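Local atomic coordinates of catechol 1,2-dioxygenase (Burkholderia ambifaria, PDB entry 5VXT), a protein that probably catalyses the iron(III)-dependent intradiol cleavage of catechol by dioxygen to cis,cis-muconate. Residues Lys136-Asp140 and Gln187-Arg193; Leu166-Trp170 and Lys203-Arg207. All blocks are in the same frame, centred on the assembly; numbering follows the deposited sequence.

Contact 1: Lys136-Asp140 and Gln187-Arg193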
# COMPACT_ATOMS: atom_id res chain seq x y z
N LYS B 136 22.73 31.61 -1.28
CA LYS B 136 23.50 30.83 -0.32
C LYS B 136 22.49 30.05 0.52
O LYS B 136 21.69 30.64 1.25
CB LYS B 136 24.37 31.72 0.56
CG LYS B 136 25.27 30.93 1.49
CD LYS B 136 26.15 31.85 2.32
CE LYS B 136 27.15 31.04 3.12
NZ LYS B 136 26.49 30.05 4.01
N ILE B 137 22.52 28.72 0.41
CA ILE B 137 21.42 27.91 0.90
C ILE B 137 21.79 27.06 2.10
O ILE B 137 20.91 26.40 2.67
CB ILE B 137 20.84 27.03 -0.23
CG1 ILE B 137 21.83 25.96 -0.65
CG2 ILE B 137 20.47 27.90 -1.42
CD1 ILE B 137 21.31 25.07 -1.77
N ASP B 138 23.05 27.06 2.54
CA ASP B 138 23.41 26.33 3.75
C ASP B 138 23.20 27.27 4.95
O ASP B 138 24.03 28.13 5.25
CB ASP B 138 24.83 25.77 3.68
CG ASP B 138 25.90 26.84 3.63
OD1 ASP B 138 25.90 27.66 2.69
OD2 ASP B 138 26.74 26.85 4.56
N LEU B 139 22.06 27.10 5.62
CA LEU B 139 21.71 27.94 6.76
C LEU B 139 22.29 27.43 8.07
O LEU B 139 22.51 28.23 8.99
CB LEU B 139 20.18 28.03 6.90
CG LEU B 139 19.42 28.54 5.68
CD1 LEU B 139 17.91 28.48 5.92
CD2 LEU B 139 19.85 29.96 5.34
N ASP B 140 22.55 26.13 8.18
CA ASP B 140 22.94 25.50 9.43
C ASP B 140 24.38 25.02 9.35
O ASP B 140 24.83 24.54 8.30
CB ASP B 140 22.02 24.32 9.76
CG ASP B 140 20.57 24.74 9.89
OD1 ASP B 140 20.33 25.94 10.12
OD2 ASP B 140 19.68 23.87 9.76
N GLN B 187 16.27 20.72 11.31
CA GLN B 187 17.06 21.74 10.62
C GLN B 187 16.19 22.98 10.39
O GLN B 187 14.97 22.96 10.55
CB GLN B 187 17.59 21.21 9.29
CG GLN B 187 18.16 19.80 9.32
CD GLN B 187 18.79 19.40 7.99
OE1 GLN B 187 18.91 20.20 7.07
NE2 GLN B 187 19.21 18.15 7.90
N SER B 188 16.85 24.07 10.03
CA SER B 188 16.10 25.27 9.68
C SER B 188 15.25 25.01 8.44
O SER B 188 15.59 24.20 7.58
CB SER B 188 17.06 26.43 9.43
OG SER B 188 17.83 26.71 10.58
N ASP B 189 14.10 25.69 8.38
CA ASP B 189 13.29 25.65 7.17
C ASP B 189 14.13 26.05 5.97
O ASP B 189 14.77 27.11 5.98
CB ASP B 189 12.07 26.58 7.31
CG ASP B 189 11.08 26.10 8.36
OD1 ASP B 189 10.89 24.88 8.51
OD2 ASP B 189 10.48 26.97 9.04
N PHE B 190 14.16 25.19 4.95
CA PHE B 190 14.85 25.40 3.68
C PHE B 190 16.37 25.35 3.81
O PHE B 190 17.08 25.89 2.94
CB PHE B 190 14.42 26.71 3.02
CG PHE B 190 12.94 26.82 2.83
CD1 PHE B 190 12.18 27.63 3.65
CD2 PHE B 190 12.31 26.09 1.84
CE1 PHE B 190 10.82 27.72 3.48
CE2 PHE B 190 10.95 26.18 1.67
CZ PHE B 190 10.20 26.99 2.49
N ASN B 191 16.90 24.72 4.85
CA ASN B 191 18.34 24.48 4.87
C ASN B 191 18.70 23.57 3.71
O ASN B 191 18.06 22.54 3.49
CB ASN B 191 18.78 23.85 6.19
CG ASN B 191 20.30 23.71 6.27
OD1 ASN B 191 21.03 24.62 5.91
ND2 ASN B 191 20.77 22.54 6.71
N LEU B 192 19.72 23.98 2.95
CA LEU B 192 20.16 23.28 1.75
C LEU B 192 19.05 23.18 0.71
O LEU B 192 19.00 22.23 -0.07
CB LEU B 192 20.72 21.89 2.09
CG LEU B 192 21.77 21.88 3.19
CD1 LEU B 192 22.26 20.47 3.43
CD2 LEU B 192 22.93 22.80 2.84
N ARG B 193 18.15 24.17 0.70
CA ARG B 193 17.16 24.34 -0.35
C ARG B 193 17.14 25.82 -0.72
O ARG B 193 17.11 26.67 0.17
CB ARG B 193 15.76 23.90 0.09
CG ARG B 193 15.70 22.50 0.63
CD ARG B 193 14.35 22.21 1.28
NE ARG B 193 14.30 20.87 1.86
CZ ARG B 193 14.00 19.77 1.18
NH1 ARG B 193 13.73 19.84 -0.11
NH2 ARG B 193 13.98 18.59 1.80
O HOH W 1 23.78 22.04 6.60

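Contact 2: Leu166-Trp170 and Lys203-Arg207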
# COMPACT_ATOMS: atom_id res chain seq x y z
N LEU B 166 13.07 30.09 -12.93
CA LEU B 166 13.20 29.76 -11.52
C LEU B 166 13.95 28.44 -11.39
O LEU B 166 13.45 27.39 -11.81
CB LEU B 166 11.83 29.68 -10.86
CG LEU B 166 11.86 29.41 -9.36
CD1 LEU B 166 12.49 30.60 -8.65
CD2 LEU B 166 10.47 29.13 -8.84
N VAL B 167 15.14 28.50 -10.81
CA VAL B 167 15.93 27.30 -10.53
C VAL B 167 15.78 27.00 -9.05
O VAL B 167 16.17 27.80 -8.19
CB VAL B 167 17.40 27.49 -10.91
CG1 VAL B 167 18.18 26.20 -10.65
CG2 VAL B 167 17.54 27.93 -12.35
N GLU B 168 15.21 25.83 -8.73
CA GLU B 168 15.14 25.36 -7.36
C GLU B 168 16.12 24.22 -7.16
O GLU B 168 16.38 23.43 -8.08
CB GLU B 168 13.73 24.89 -7.01
CG GLU B 168 12.70 25.98 -7.17
CD GLU B 168 11.32 25.48 -6.87
OE1 GLU B 168 11.00 25.34 -5.67
OE2 GLU B 168 10.57 25.23 -7.83
N CYS B 169 16.64 24.12 -5.94
CA CYS B 169 17.73 23.21 -5.62
C CYS B 169 17.49 22.63 -4.23
O CYS B 169 17.14 23.36 -3.31
CB CYS B 169 19.07 23.98 -5.69
SG CYS B 169 20.49 23.16 -5.01
N TRP B 170 17.66 21.31 -4.09
CA TRP B 170 17.67 20.75 -2.75
C TRP B 170 18.61 19.55 -2.70
O TRP B 170 18.74 18.82 -3.69
CB TRP B 170 16.25 20.36 -2.27
CG TRP B 170 15.47 19.31 -3.04
CD1 TRP B 170 15.19 18.03 -2.63
CD2 TRP B 170 14.81 19.46 -4.32
NE1 TRP B 170 14.43 17.38 -3.57
CE2 TRP B 170 14.18 18.23 -4.61
CE3 TRP B 170 14.71 20.51 -5.24
CZ2 TRP B 170 13.47 18.01 -5.79
CZ3 TRP B 170 13.99 20.29 -6.41
CH2 TRP B 170 13.38 19.05 -6.68
N LYS B 203 21.97 33.36 -15.84
CA LYS B 203 22.89 32.75 -14.89
C LYS B 203 22.22 32.48 -13.55
O LYS B 203 21.44 33.29 -13.06
CB LYS B 203 24.13 33.63 -14.69
CG LYS B 203 25.00 33.78 -15.92
CD LYS B 203 26.23 34.67 -15.67
CE LYS B 203 27.45 33.86 -15.23
NZ LYS B 203 28.63 34.73 -14.97
N TYR B 204 22.54 31.33 -12.97
CA TYR B 204 22.10 30.93 -11.64
C TYR B 204 23.34 30.54 -10.83
O TYR B 204 24.35 30.12 -11.39
CB TYR B 204 21.11 29.75 -11.69
CG TYR B 204 21.81 28.42 -11.84
CD1 TYR B 204 22.13 27.93 -13.09
CD2 TYR B 204 22.17 27.67 -10.72
CE1 TYR B 204 22.80 26.73 -13.23
CE2 TYR B 204 22.84 26.47 -10.85
CZ TYR B 204 23.16 26.01 -12.11
OH TYR B 204 23.83 24.81 -12.26
N GLU B 205 23.26 30.67 -9.51
CA GLU B 205 24.37 30.22 -8.69
C GLU B 205 23.88 29.84 -7.31
O GLU B 205 23.09 30.57 -6.70
CB GLU B 205 25.44 31.31 -8.58
CG GLU B 205 26.67 30.87 -7.81
CD GLU B 205 27.80 31.87 -7.95
OE1 GLU B 205 27.72 32.73 -8.85
OE2 GLU B 205 28.77 31.79 -7.16
N PHE B 206 24.33 28.68 -6.82
CA PHE B 206 24.04 28.22 -5.47
C PHE B 206 25.35 28.07 -4.72
O PHE B 206 26.31 27.49 -5.23
CB PHE B 206 23.27 26.89 -5.48
CG PHE B 206 21.91 26.99 -6.09
CD1 PHE B 206 20.84 27.49 -5.35
CD2 PHE B 206 21.69 26.59 -7.39
CE1 PHE B 206 19.58 27.58 -5.91
CE2 PHE B 206 20.43 26.68 -7.96
CZ PHE B 206 19.38 27.18 -7.22
N ARG B 207 25.39 28.62 -3.51
CA ARG B 207 26.53 28.47 -2.62
C ARG B 207 26.06 27.66 -1.42
O ARG B 207 25.11 28.05 -0.73
CB ARG B 207 27.08 29.84 -2.21
CG ARG B 207 27.57 30.60 -3.43
CD ARG B 207 28.02 32.00 -3.12
NE ARG B 207 28.34 32.73 -4.35
CZ ARG B 207 28.65 34.02 -4.39
NH1 ARG B 207 28.68 34.73 -3.27
NH2 ARG B 207 28.92 34.60 -5.55

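Contact 1: Lys136-Asp140 and Gln187-Arg193
The amide oxygen OD1 of Asn191 is gripped by two consecutive backbone N-H groups of the loop facing it, an instance of a buried side-chain amide pinning the backbone of a neighbouring loop. Leu139 N lies 2.7 Å from Asn191 OD1, almost in line with the side-chain C=O, while Asp140 N, at 3.1 Å from the same OD1, comes from well above the carbonyl plane. With CG anti to its own backbone N (chi1 -175°), Asn191 carries the carboxamide across to 136-140. Its other end is held as well: ND2 donates to Gln187 OE1 at 3.0 Å, close to the Asn191 amide plane but above the Gln187 carbonyl plane, and to a water that in turn donates to Asp140 O. Gln187, whose NE2 is hydrogen-bonded to Asp182 OD2, is thus a second-shell residue positioning Asn191. With both ends engaged, the rotation of the amide is fixed.

Asp140 returns the grip. Its carboxylate spans the start of 187-193 with both syn lone pairs, OD1 taking the hydroxyl of Ser188 (OG to OD1, 2.7 Å) and OD2 the backbone N of Ser188 (N to OD2, 2.8 Å, 172° at the hydrogen). Further along, Leu192 N donates to Ile137 O at 2.7 Å. Apolar groups fill in beside these bonds: Leu192 CD2 rests 3.6 Å from Asp138 CB, and the Ile137 side chain lies along the backbone of Leu192 and Arg193.

Two overlapping type II turns, Ser188 to Asn191 and Phe190 to Arg193, shape 187-193. It leads into strand 193-197, whereas 136-140 leaves strand 134-136; Ile137 reaches Cys169 of strand 166-170 and Phe206 and Thr208 of strand 203-209, placing the contact at one end of the two sheets.

Contact 2: Leu166-Trp170 and Lys203-Arg207
Cys169 sets its CB squarely over the Phe206 ring, 3.6 Å from the centroid and 14° off the ring normal, and its sulfur follows over the same ring, with SG 4.3 Å from the centroid. This CH-pi and sulfur-aromatic pairing illustrates how two sheets can be joined by packing: no hydrogen bond passes between 166-170 and 203-207. The rim of the ring is used too. Val167 O lies in the ring plane at the edge, 3.4 Å from Phe206 CZ. Val167 CG1 meets Phe206 CE2 at 3.5 Å and also lies over a face of the Tyr204 ring, while CG2 touches Tyr204 CB at 4.1 Å; with CG1 anti to the backbone N (chi1 -178°), CG1 is carried toward the Phe206 ring and CG2 is left beside Tyr204.

The next shell holds Tyr204: its OH is hydrogen-bonded to Phe300 O, and its ring meets that of Phe302. On the surface of 203-207 turned from the contact, Arg207 and Glu205 form a salt bridge, with NE 3.0 Å and NH2 3.2 Å from the one oxygen OE2.

The two strand segments run nearly parallel, 20° apart, with axes 8.8 Å from each other, as in the beta-sandwich core of intradiol dioxygenases. Strand 166-170 sits between 193-197 and 238-244 in one sheet, and 203-209 between 134-136 and 147-155 in the other. Val196, Phe241 and Ile137 add to the packing between the sheets, and on the opposite side of 166-170 Trp170 stacks on the iron ligand His240.

From the N terminus, the chain enters contact 1 through 136-140 and contact 2 through 166-170, then returns to contact 1 with 187-193 and to contact 2 with 203-207. The two closures therefore cross rather than nest: one spans 46 residues, the other 32, and each begins or ends inside the other. Contact 2 joins the faces of the two sheets, while contact 1 joins the loops at their margin. Their centres are 13 Å apart, and they meet directly where Ile137 N probably hydrogen-bonds to Arg207 O (2.9 Å) and where Arg193 packs against Trp170. The side chains of Arg193 and Cys169 lie about 8 and 10 Å from the bound iron.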